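Putative endonuclease/exonuclease/phosphatase family protein (Bacteroides thetaiotaomicron, PDB 3MPR) probably acts as a metal-dependent hydrolase of phosphate esters, perhaps a nuclease, built on the DNase I-like fold. Local coordinates at residues A[43-48]-A[87-92]; A[38-43]-A[62-67]; A[153-158]-A[188-193]; A[139-144]-A[173-178]. One frame throughout, in Å; residues are numbered along the deposited sequence.

Contact 1: residues A[43-48]-A[87-92]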
# COMPACT_ATOMS: atom_id res chain seq x y z
N ASP A 43 7.45 0.94 -2.65
CA ASP A 43 8.63 0.23 -3.14
C ASP A 43 8.60 -0.11 -4.63
O ASP A 43 8.83 -1.26 -5.01
CB ASP A 43 8.84 -1.06 -2.34
CG ASP A 43 9.12 -0.81 -0.86
OD1 ASP A 43 9.86 0.15 -0.55
OD2 ASP A 43 8.59 -1.57 -0.02
N PHE A 44 8.31 0.87 -5.49
CA PHE A 44 8.36 0.58 -6.93
C PHE A 44 9.84 0.44 -7.36
O PHE A 44 10.62 1.39 -7.24
CB PHE A 44 7.72 1.70 -7.77
CG PHE A 44 6.25 1.95 -7.51
CD1 PHE A 44 5.50 1.15 -6.67
CD2 PHE A 44 5.61 3.02 -8.16
CE1 PHE A 44 4.14 1.41 -6.46
CE2 PHE A 44 4.26 3.28 -7.97
CZ PHE A 44 3.52 2.47 -7.11
N ASP A 45 10.24 -0.73 -7.84
CA ASP A 45 11.60 -0.89 -8.35
C ASP A 45 11.76 -0.20 -9.69
O ASP A 45 12.77 0.43 -9.99
CB ASP A 45 11.94 -2.37 -8.54
CG ASP A 45 12.04 -3.12 -7.23
OD1 ASP A 45 12.31 -2.49 -6.18
OD2 ASP A 45 11.85 -4.35 -7.26
N ILE A 46 10.74 -0.35 -10.52
CA ILE A 46 10.72 0.21 -11.85
C ILE A 46 9.27 0.43 -12.25
O ILE A 46 8.42 -0.42 -12.02
CB ILE A 46 11.46 -0.72 -12.84
CG1 ILE A 46 11.31 -0.21 -14.28
CG2 ILE A 46 10.98 -2.14 -12.71
CD1 ILE A 46 12.41 -0.72 -15.17
N PHE A 47 8.98 1.59 -12.83
CA PHE A 47 7.59 1.87 -13.19
C PHE A 47 7.48 2.72 -14.45
O PHE A 47 8.32 3.55 -14.71
CB PHE A 47 6.81 2.49 -12.02
CG PHE A 47 7.38 3.80 -11.49
CD1 PHE A 47 8.48 3.81 -10.66
CD2 PHE A 47 6.75 5.00 -11.76
CE1 PHE A 47 8.97 5.01 -10.15
CE2 PHE A 47 7.22 6.20 -11.26
CZ PHE A 47 8.34 6.20 -10.44
N GLY A 48 6.42 2.46 -15.22
CA GLY A 48 6.09 3.23 -16.40
C GLY A 48 5.17 4.36 -15.98
O GLY A 48 4.27 4.17 -15.15
N PHE A 87 10.75 5.05 -14.98
CA PHE A 87 11.60 5.35 -13.84
C PHE A 87 12.11 4.05 -13.24
O PHE A 87 11.39 3.05 -13.23
CB PHE A 87 10.82 6.12 -12.75
CG PHE A 87 10.61 7.59 -13.06
CD1 PHE A 87 9.65 8.00 -13.97
CD2 PHE A 87 11.36 8.55 -12.40
CE1 PHE A 87 9.46 9.33 -14.24
CE2 PHE A 87 11.17 9.89 -12.67
CZ PHE A 87 10.22 10.28 -13.59
N TYR A 88 13.34 4.05 -12.73
CA TYR A 88 13.89 2.84 -12.14
C TYR A 88 14.91 3.19 -11.06
O TYR A 88 15.48 4.29 -11.07
CB TYR A 88 14.52 1.94 -13.20
CG TYR A 88 15.72 2.59 -13.86
CD1 TYR A 88 15.56 3.58 -14.81
CD2 TYR A 88 17.02 2.23 -13.49
CE1 TYR A 88 16.65 4.19 -15.41
CE2 TYR A 88 18.11 2.84 -14.09
CZ TYR A 88 17.91 3.82 -15.05
OH TYR A 88 18.98 4.44 -15.64
N ARG A 89 15.13 2.27 -10.12
CA ARG A 89 16.12 2.48 -9.06
C ARG A 89 17.50 2.22 -9.62
O ARG A 89 17.79 1.13 -10.08
CB ARG A 89 15.88 1.52 -7.90
CG ARG A 89 14.68 1.89 -7.06
CD ARG A 89 14.71 1.14 -5.75
NE ARG A 89 15.90 1.45 -4.97
CZ ARG A 89 16.02 1.17 -3.68
NH1 ARG A 89 15.01 0.58 -3.04
NH2 ARG A 89 17.13 1.47 -3.02
N THR A 90 18.38 3.22 -9.56
CA THR A 90 19.69 3.05 -10.19
C THR A 90 20.55 2.06 -9.41
O THR A 90 21.46 1.44 -9.97
CB THR A 90 20.44 4.39 -10.38
OG1 THR A 90 20.62 5.03 -9.11
CG2 THR A 90 19.66 5.32 -11.30
N ASP A 91 20.27 1.90 -8.12
CA ASP A 91 21.04 0.94 -7.33
C ASP A 91 20.64 -0.50 -7.60
O ASP A 91 21.33 -1.43 -7.17
CB ASP A 91 21.00 1.27 -5.82
CG ASP A 91 19.63 1.03 -5.18
OD1 ASP A 91 18.66 0.71 -5.89
OD2 ASP A 91 19.53 1.17 -3.94
N LYS A 92 19.54 -0.70 -8.34
CA LYS A 92 19.07 -2.06 -8.64
C LYS A 92 19.28 -2.55 -10.08
O LYS A 92 19.44 -3.75 -10.30
CB LYS A 92 17.59 -2.20 -8.29
CG LYS A 92 17.34 -2.39 -6.80
CD LYS A 92 15.84 -2.46 -6.53
CE LYS A 92 15.53 -2.23 -5.06
NZ LYS A 92 15.50 -3.50 -4.32
O HOH W 1 12.16 -0.43 -4.33

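Contact 2: residues A[38-43]-A[62-67]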
# COMPACT_ATOMS: atom_id res chain seq x y z
N MSE A 38 4.23 7.93 -2.62
CA MSE A 38 3.66 6.60 -2.89
C MSE A 38 4.67 5.66 -3.54
O MSE A 38 4.75 4.48 -3.18
CB MSE A 38 2.43 6.70 -3.79
CG MSE A 38 1.28 7.47 -3.16
SE MSE A 38 -0.32 7.35 -4.28
CE MSE A 38 -0.61 5.44 -4.15
N VAL A 39 5.41 6.18 -4.51
CA VAL A 39 6.47 5.41 -5.18
C VAL A 39 7.47 4.88 -4.16
O VAL A 39 7.90 3.72 -4.22
CB VAL A 39 7.23 6.30 -6.19
CG1 VAL A 39 8.45 5.58 -6.74
CG2 VAL A 39 6.30 6.73 -7.33
N GLN A 40 7.85 5.73 -3.21
CA GLN A 40 8.82 5.34 -2.21
C GLN A 40 8.23 4.37 -1.22
O GLN A 40 8.80 3.31 -0.96
CB GLN A 40 9.35 6.59 -1.50
CG GLN A 40 10.11 7.52 -2.43
CD GLN A 40 10.53 8.82 -1.77
OE1 GLN A 40 9.72 9.47 -1.10
NE2 GLN A 40 11.79 9.19 -1.93
N TYR A 41 7.06 4.72 -0.68
CA TYR A 41 6.44 3.87 0.35
C TYR A 41 6.06 2.49 -0.18
O TYR A 41 6.19 1.49 0.52
CB TYR A 41 5.21 4.55 0.95
CG TYR A 41 4.67 3.77 2.12
CD1 TYR A 41 5.24 3.89 3.37
CD2 TYR A 41 3.61 2.88 1.97
CE1 TYR A 41 4.77 3.18 4.45
CE2 TYR A 41 3.13 2.15 3.05
CZ TYR A 41 3.71 2.30 4.28
OH TYR A 41 3.26 1.57 5.35
N HIS A 42 5.59 2.45 -1.42
CA HIS A 42 5.13 1.20 -2.02
C HIS A 42 6.22 0.47 -2.80
O HIS A 42 5.95 -0.50 -3.49
CB HIS A 42 3.88 1.44 -2.87
CG HIS A 42 2.65 1.72 -2.06
ND1 HIS A 42 2.13 2.99 -1.91
CD2 HIS A 42 1.85 0.90 -1.34
CE1 HIS A 42 1.07 2.93 -1.13
NE2 HIS A 42 0.87 1.67 -0.78
N ASP A 43 7.45 0.94 -2.65
CA ASP A 43 8.63 0.23 -3.14
C ASP A 43 8.60 -0.11 -4.63
O ASP A 43 8.83 -1.26 -5.01
CB ASP A 43 8.84 -1.06 -2.34
CG ASP A 43 9.12 -0.81 -0.86
OD1 ASP A 43 9.86 0.15 -0.55
OD2 ASP A 43 8.59 -1.57 -0.02
N GLU A 62 13.77 14.79 -8.96
CA GLU A 62 14.22 15.52 -7.78
C GLU A 62 13.57 14.94 -6.52
O GLU A 62 14.21 14.82 -5.48
CB GLU A 62 13.94 17.02 -7.90
CG GLU A 62 14.24 17.81 -6.64
CD GLU A 62 13.91 19.28 -6.80
OE1 GLU A 62 12.73 19.61 -7.04
OE2 GLU A 62 14.83 20.12 -6.69
N ALA A 63 12.29 14.57 -6.63
CA ALA A 63 11.56 14.03 -5.49
C ALA A 63 11.89 12.58 -5.22
O ALA A 63 11.45 12.02 -4.21
CB ALA A 63 10.05 14.18 -5.70
N LEU A 64 12.65 11.95 -6.12
CA LEU A 64 12.95 10.52 -6.01
C LEU A 64 14.45 10.23 -6.04
O LEU A 64 14.96 9.70 -7.01
CB LEU A 64 12.25 9.74 -7.12
CG LEU A 64 10.72 9.64 -7.02
CD1 LEU A 64 10.17 8.95 -8.26
CD2 LEU A 64 10.30 8.90 -5.75
N PRO A 65 15.15 10.56 -4.94
CA PRO A 65 16.58 10.27 -4.86
C PRO A 65 16.79 8.80 -5.12
O PRO A 65 16.05 7.98 -4.56
CB PRO A 65 16.91 10.56 -3.39
CG PRO A 65 15.90 11.59 -2.99
CD PRO A 65 14.65 11.25 -3.74
N GLY A 66 17.74 8.47 -5.98
CA GLY A 66 18.03 7.08 -6.28
C GLY A 66 17.33 6.55 -7.51
O GLY A 66 17.58 5.41 -7.91
N TYR A 67 16.43 7.34 -8.11
CA TYR A 67 15.77 6.96 -9.35
C TYR A 67 16.32 7.74 -10.54
O TYR A 67 16.69 8.90 -10.40
CB TYR A 67 14.26 7.22 -9.27
CG TYR A 67 13.50 6.22 -8.42
CD1 TYR A 67 12.80 5.16 -9.00
CD2 TYR A 67 13.45 6.35 -7.03
CE1 TYR A 67 12.10 4.23 -8.20
CE2 TYR A 67 12.75 5.44 -6.24
CZ TYR A 67 12.08 4.38 -6.83
OH TYR A 67 11.39 3.49 -6.03
O HOH W 2 9.64 12.11 -1.88

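Contact 3: residues A[153-158]-A[188-193]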
# COMPACT_ATOMS: atom_id res chain seq x y z
N GLU A 153 -3.46 -2.12 -34.12
CA GLU A 153 -2.18 -2.19 -34.82
C GLU A 153 -1.03 -1.98 -33.85
O GLU A 153 0.01 -2.64 -33.93
CB GLU A 153 -2.13 -1.16 -35.94
CG GLU A 153 -3.16 -1.40 -37.05
CD GLU A 153 -2.78 -2.57 -37.97
OE1 GLU A 153 -1.63 -3.06 -37.91
OE2 GLU A 153 -3.65 -3.00 -38.76
N SER A 154 -1.22 -1.04 -32.92
CA SER A 154 -0.18 -0.77 -31.93
C SER A 154 0.15 -2.03 -31.13
O SER A 154 1.32 -2.32 -30.88
CB SER A 154 -0.61 0.37 -30.99
OG SER A 154 -0.59 1.61 -31.68
N ALA A 155 -0.88 -2.76 -30.73
CA ALA A 155 -0.67 -3.95 -29.91
C ALA A 155 0.26 -4.92 -30.62
O ALA A 155 1.18 -5.48 -30.01
CB ALA A 155 -1.99 -4.60 -29.56
N PHE A 156 0.04 -5.11 -31.92
CA PHE A 156 0.86 -6.05 -32.67
C PHE A 156 2.27 -5.53 -32.99
O PHE A 156 3.22 -6.30 -33.04
CB PHE A 156 0.13 -6.54 -33.93
CG PHE A 156 -1.05 -7.42 -33.60
CD1 PHE A 156 -0.85 -8.68 -33.06
CD2 PHE A 156 -2.34 -6.96 -33.79
CE1 PHE A 156 -1.92 -9.48 -32.74
CE2 PHE A 156 -3.42 -7.76 -33.46
CZ PHE A 156 -3.21 -9.02 -32.94
N LEU A 157 2.39 -4.22 -33.17
CA LEU A 157 3.71 -3.61 -33.35
C LEU A 157 4.55 -3.78 -32.09
O LEU A 157 5.74 -4.07 -32.14
CB LEU A 157 3.56 -2.13 -33.69
CG LEU A 157 4.82 -1.26 -33.58
CD1 LEU A 157 5.92 -1.73 -34.53
CD2 LEU A 157 4.47 0.21 -33.84
N VAL A 158 3.91 -3.59 -30.94
CA VAL A 158 4.64 -3.78 -29.69
C VAL A 158 5.13 -5.22 -29.57
O VAL A 158 6.28 -5.46 -29.21
CB VAL A 158 3.81 -3.34 -28.47
CG1 VAL A 158 4.46 -3.83 -27.19
CG2 VAL A 158 3.69 -1.82 -28.46
N TYR A 188 -7.26 -4.87 -26.13
CA TYR A 188 -6.89 -5.67 -24.97
C TYR A 188 -6.68 -7.13 -25.40
O TYR A 188 -5.64 -7.75 -25.10
CB TYR A 188 -7.97 -5.57 -23.87
CG TYR A 188 -7.74 -6.50 -22.70
CD1 TYR A 188 -8.21 -7.81 -22.72
CD2 TYR A 188 -7.04 -6.08 -21.57
CE1 TYR A 188 -8.01 -8.67 -21.66
CE2 TYR A 188 -6.82 -6.94 -20.50
CZ TYR A 188 -7.31 -8.24 -20.55
OH TYR A 188 -7.12 -9.11 -19.52
N ASP A 189 -7.65 -7.66 -26.13
CA ASP A 189 -7.58 -9.02 -26.64
C ASP A 189 -6.33 -9.20 -27.48
O ASP A 189 -5.75 -10.28 -27.52
CB ASP A 189 -8.79 -9.36 -27.52
CG ASP A 189 -10.11 -9.25 -26.79
OD1 ASP A 189 -10.13 -9.25 -25.54
OD2 ASP A 189 -11.15 -9.17 -27.48
N ALA A 190 -5.92 -8.14 -28.18
CA ALA A 190 -4.77 -8.25 -29.07
C ALA A 190 -3.49 -8.65 -28.33
O ALA A 190 -2.65 -9.38 -28.88
CB ALA A 190 -4.58 -6.97 -29.87
N PHE A 191 -3.36 -8.22 -27.08
CA PHE A 191 -2.18 -8.58 -26.29
C PHE A 191 -2.22 -10.00 -25.73
O PHE A 191 -1.18 -10.66 -25.63
CB PHE A 191 -1.95 -7.59 -25.14
CG PHE A 191 -1.54 -6.21 -25.60
CD1 PHE A 191 -0.25 -5.98 -26.05
CD2 PHE A 191 -2.43 -5.15 -25.58
CE1 PHE A 191 0.15 -4.72 -26.48
CE2 PHE A 191 -2.05 -3.88 -26.01
CZ PHE A 191 -0.76 -3.67 -26.46
N VAL A 192 -3.41 -10.47 -25.35
CA VAL A 192 -3.49 -11.68 -24.53
C VAL A 192 -4.10 -12.92 -25.17
O VAL A 192 -3.91 -14.02 -24.66
CB VAL A 192 -4.30 -11.43 -23.23
CG1 VAL A 192 -3.61 -10.39 -22.35
CG2 VAL A 192 -5.74 -11.02 -23.56
N SER A 193 -4.84 -12.75 -26.26
CA SER A 193 -5.64 -13.85 -26.81
C SER A 193 -4.82 -15.05 -27.27
O SER A 193 -5.33 -16.16 -27.29
CB SER A 193 -6.52 -13.38 -27.96
OG SER A 193 -5.74 -13.18 -29.13

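Contact 4: residues A[139-144]-A[173-178]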
# COMPACT_ATOMS: atom_id res chain seq x y z
N PHE A 139 8.57 -2.24 -21.43
CA PHE A 139 7.96 -1.31 -22.38
C PHE A 139 6.90 -0.50 -21.68
O PHE A 139 6.23 -1.01 -20.79
CB PHE A 139 7.25 -2.10 -23.49
CG PHE A 139 8.17 -2.85 -24.40
CD1 PHE A 139 8.64 -4.10 -24.06
CD2 PHE A 139 8.55 -2.31 -25.62
CE1 PHE A 139 9.48 -4.80 -24.92
CE2 PHE A 139 9.38 -3.01 -26.48
CZ PHE A 139 9.84 -4.25 -26.13
N ASN A 140 6.69 0.74 -22.13
CA ASN A 140 5.68 1.61 -21.53
C ASN A 140 5.08 2.50 -22.61
O ASN A 140 5.80 3.02 -23.46
CB ASN A 140 6.33 2.43 -20.42
CG ASN A 140 5.37 3.38 -19.75
OD1 ASN A 140 4.25 3.00 -19.38
ND2 ASN A 140 5.80 4.64 -19.59
N LEU A 141 3.76 2.68 -22.59
CA LEU A 141 3.11 3.46 -23.65
C LEU A 141 1.82 4.11 -23.17
O LEU A 141 1.36 3.88 -22.05
CB LEU A 141 2.83 2.58 -24.89
CG LEU A 141 1.94 1.33 -24.72
CD1 LEU A 141 0.46 1.69 -24.58
CD2 LEU A 141 2.11 0.40 -25.91
N HIS A 142 1.25 4.93 -24.04
CA HIS A 142 -0.03 5.57 -23.81
C HIS A 142 -0.74 5.58 -25.16
O HIS A 142 -0.30 6.25 -26.09
CB HIS A 142 0.18 7.01 -23.31
CG HIS A 142 -1.08 7.71 -22.94
ND1 HIS A 142 -1.10 8.94 -22.31
CD2 HIS A 142 -2.38 7.35 -23.09
CE1 HIS A 142 -2.35 9.31 -22.10
NE2 HIS A 142 -3.15 8.37 -22.57
N MSE A 143 -1.82 4.80 -25.25
CA MSE A 143 -2.55 4.58 -26.50
C MSE A 143 -3.40 5.79 -26.91
O MSE A 143 -3.70 6.66 -26.10
CB MSE A 143 -3.47 3.38 -26.34
CG MSE A 143 -2.78 2.04 -26.14
SE MSE A 143 -1.98 1.49 -27.84
CE MSE A 143 -2.23 -0.43 -27.68
N ASP A 144 -3.80 5.83 -28.19
CA ASP A 144 -4.64 6.92 -28.67
C ASP A 144 -6.09 6.67 -28.24
O ASP A 144 -6.53 5.53 -28.19
CB ASP A 144 -4.55 7.05 -30.19
CG ASP A 144 -5.18 8.34 -30.70
OD1 ASP A 144 -6.26 8.28 -31.31
OD2 ASP A 144 -4.59 9.40 -30.46
N ALA A 173 9.47 -9.97 -21.19
CA ALA A 173 9.06 -8.58 -21.29
C ALA A 173 7.97 -8.23 -20.29
O ALA A 173 7.16 -9.07 -19.89
CB ALA A 173 8.58 -8.27 -22.71
N ILE A 174 7.97 -6.97 -19.89
CA ILE A 174 6.94 -6.37 -19.07
C ILE A 174 6.47 -5.16 -19.85
O ILE A 174 7.29 -4.39 -20.33
CB ILE A 174 7.53 -5.90 -17.73
CG1 ILE A 174 8.11 -7.09 -16.97
CG2 ILE A 174 6.46 -5.11 -16.94
CD1 ILE A 174 8.91 -6.71 -15.70
N LEU A 175 5.16 -5.01 -19.98
CA LEU A 175 4.54 -3.89 -20.71
C LEU A 175 3.54 -3.16 -19.83
O LEU A 175 2.57 -3.78 -19.37
CB LEU A 175 3.82 -4.42 -21.96
CG LEU A 175 2.85 -3.46 -22.68
CD1 LEU A 175 3.58 -2.28 -23.28
CD2 LEU A 175 2.05 -4.21 -23.77
N THR A 176 3.79 -1.87 -19.56
CA THR A 176 2.87 -1.05 -18.76
C THR A 176 2.28 0.03 -19.64
O THR A 176 2.76 0.26 -20.75
CB THR A 176 3.60 -0.33 -17.59
OG1 THR A 176 4.62 0.53 -18.12
CG2 THR A 176 4.25 -1.34 -16.65
N GLY A 177 1.25 0.72 -19.17
CA GLY A 177 0.77 1.86 -19.93
C GLY A 177 -0.64 2.26 -19.60
O GLY A 177 -1.33 1.59 -18.83
N ASP A 178 -1.05 3.38 -20.18
CA ASP A 178 -2.45 3.79 -20.20
C ASP A 178 -2.97 3.38 -21.57
O ASP A 178 -2.56 3.93 -22.60
CB ASP A 178 -2.55 5.30 -20.00
CG ASP A 178 -3.99 5.83 -20.07
OD1 ASP A 178 -4.88 5.11 -20.54
OD2 ASP A 178 -4.20 6.99 -19.67
O HOH W 3 -5.96 8.23 -20.94

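Contact 1: residues A[43-48]-A[87-92]
Phe47 and Phe87 face each other as a hydrogen-bonded antiparallel pair, joining strand 46-50 to strand 86-89 within one of the two large sheets of the fold. Phe47 N donates to Phe87 O over 2.8 Å, and Phe87 N returns the bond to Phe47 O over 2.9 Å; Arg89 N to Asp45 O continues the pairing. Phe47 has CG in the crowded position between its backbone N and carbonyl carbon (chi1 59°), and the ring beyond it reaches the neighbouring strand. There Phe87 CB lies over one face, toward the rim, 3.4 Å from both Phe47 CE1 and Phe47 CZ, as a CH-pi contact. Phe44 CD2 lies over the opposite face, also toward the rim. The two phenyl planes are only 11° apart but have slid so far that the rings barely overlap. On the other side of the sheet, Ile46 CD1 rests on Tyr88 CB at 3.9 Å, and the Tyr88 ring meets Phe127 edge-to-face.

The polar end is gathered around Asp45. Its OD2 accepts from Thr8 N, while OD1 accepts a hydrogen bond from a water 2.8 Å away that also accepts from Arg89 NH1. The salt bridge from Asp45 OD1 to Lys92 NZ is long, 3.8 Å, whereas Arg89 NH2 and Asp91 OD2 form one at 2.6 Å, weakly angled as a hydrogen bond. Phe47 packs against Val39 of helix 28-41, and Tyr88 reaches Ile95 of the second sheet. A strand pair set between a helix layer and a second sheet is characteristic of the DNase I-like alpha/beta sandwich.

Contact 2: residues A[38-43]-A[62-67]
Gln40 OE1 accepts from a water 2.8 Å away, which donates also to Ala63 O over 3.0 Å, and the same OE1 is hydrogen-bonded to Tyr206 OH of the second subunit. The oxygen thus links the end of helix 28-41 to the backbone at Ala63 and to the dimer partner. Its amide is carried outward by an extended chain, with CD anti to CA (chi2 175°), and Gln40 CG passes 3.6 Å from Leu64 CD2, the two side chains crossing obliquely. Gln40 NE2 stays 3.7 Å from Ala63 O, without a hydrogen bond. Deeper in, Val39 CG1 touches both Leu64 CD2, at 3.9 Å, and Tyr67 CZ, at 3.8 Å. A type II turn from Leu64 to Tyr67 brings both residues to this methyl, and Tyr67 OH is hydrogen-bonded to Phe44 O, whose residue gives its N-H to Val39 O in the Schellman motif that ends helix 28-41. An alanine at Gln40 would probably leave Leu64 CD2 less covered and the water and Tyr206 of the second subunit without their acceptor. Apolar contact therefore joins the buried part, while the outer part depends on a water-mediated link that the second subunit shares.

Contact 3: residues A[153-158]-A[188-193]
Ala155 CB lies over one face of the Phe191 ring, 3.6 Å from its centroid and 19° off the ring normal, in a CH-pi contact set toward the rim. It pins together two side-by-side helices of the DNase I-like alpha/beta sandwich, 148-164 and 186-192, whose segments run nearly parallel at a crossing angle of -22°. Their axes come within 8.7 Å, consistent with small residues at the interface: Ala155 CB and Ala190 CB meet at 3.5 Å. No hydrogen bond crosses between the two segments.

Phe191 has CG anti to its carbonyl carbon (chi1 -68°), and its ring extends to the neighbouring helix, where CZ comes 3.5 Å from Ala155 CB. Val158 CB approaches the same ring at its edge. The ring is also stacked with Phe231 and meets Phe179 at a steep angle, so it joins the helix pair to the sheet. An alanine at Phe191 would probably open a gap against Ala155 CB and leave Phe231 without its stacking partner. Phe156 is more exposed and also touches Ala190; its ring approaches the methyl obliquely. There Phe156 CE2 stands 3.9 Å from Ala190 CB, and Phe156 CE1 is equally far from Ala190 O.

Contact 4: residues A[139-144]-A[173-178]
The His142 ring carries Asp178 CB over one face, offset toward the rim, and the Asp178 carboxylate lies stacked on it with the planes 13° apart. The two side chains point the same way, each with CG anti to its backbone N (His142 chi1 -175°). His142 NE2 and Asp178 OD2, 3.4 Å apart, are badly angled for a direct bond; a water lies near both, donating to Asp178 OD2 and 3.3 Å from His142 NE2. Asp178 OD1 accepts from Asn180 N, and OD2 from Asn13 ND2 as well. At the edge of the Phe139 ring, in its plane, lies Ile174 O, which also accepts the bond from Phe139 N at 2.7 Å.

This parallel strand pair is bonded from there to Met143 N and Asp178 O, at 2.9 Å. Thr176 OG1 donates to Asn140 OD1 over 2.8 Å from well above the amide plane; Gln50 NE2 also donates to that oxygen, and Asn140 ND2 binds Thr49 O. Gly177 has room for no side chain, since a CB would collide with Leu141 O, whose distance to Gly177 CA is 3.0 Å. Gly177 and Asp178 begin the Gly-Asp-Phe-Asn sequence familiar in this family's active sites, and His142 touches Glu51, seen to bind magnesium, consistent with a place at the catalytic centre.

Helix 148-164 makes the crossover of this beta-alpha-beta unit and covers Phe139, Leu141 and Leu175 through Met162 and Val158, while Thr176 and His142 face strand 5-13 of the other sheet.

From the N terminus, contact 2 opens first at 38-43 and shares Asp43 with contact 1. Contact 2 closes a loop at 62-67 before contact 1 closes at 87-92, so the two cross; Phe47 against Val39 and Thr90 N bonded to Gly66 O tie them together. Farther on, contact 4 opens at 139-144, contact 3 at 153-158, and they close in the same order at 173-178 and 188-193, again crossing. There Phe191 and Val158 pack on Leu175 and Leu141. The two pairs follow in series. Contacts 1 and 4 meet where Gly48 lies against Asn140 and Thr176, joining the two sheets; contacts 2 and 3 lie on opposite sides of the chain's centre.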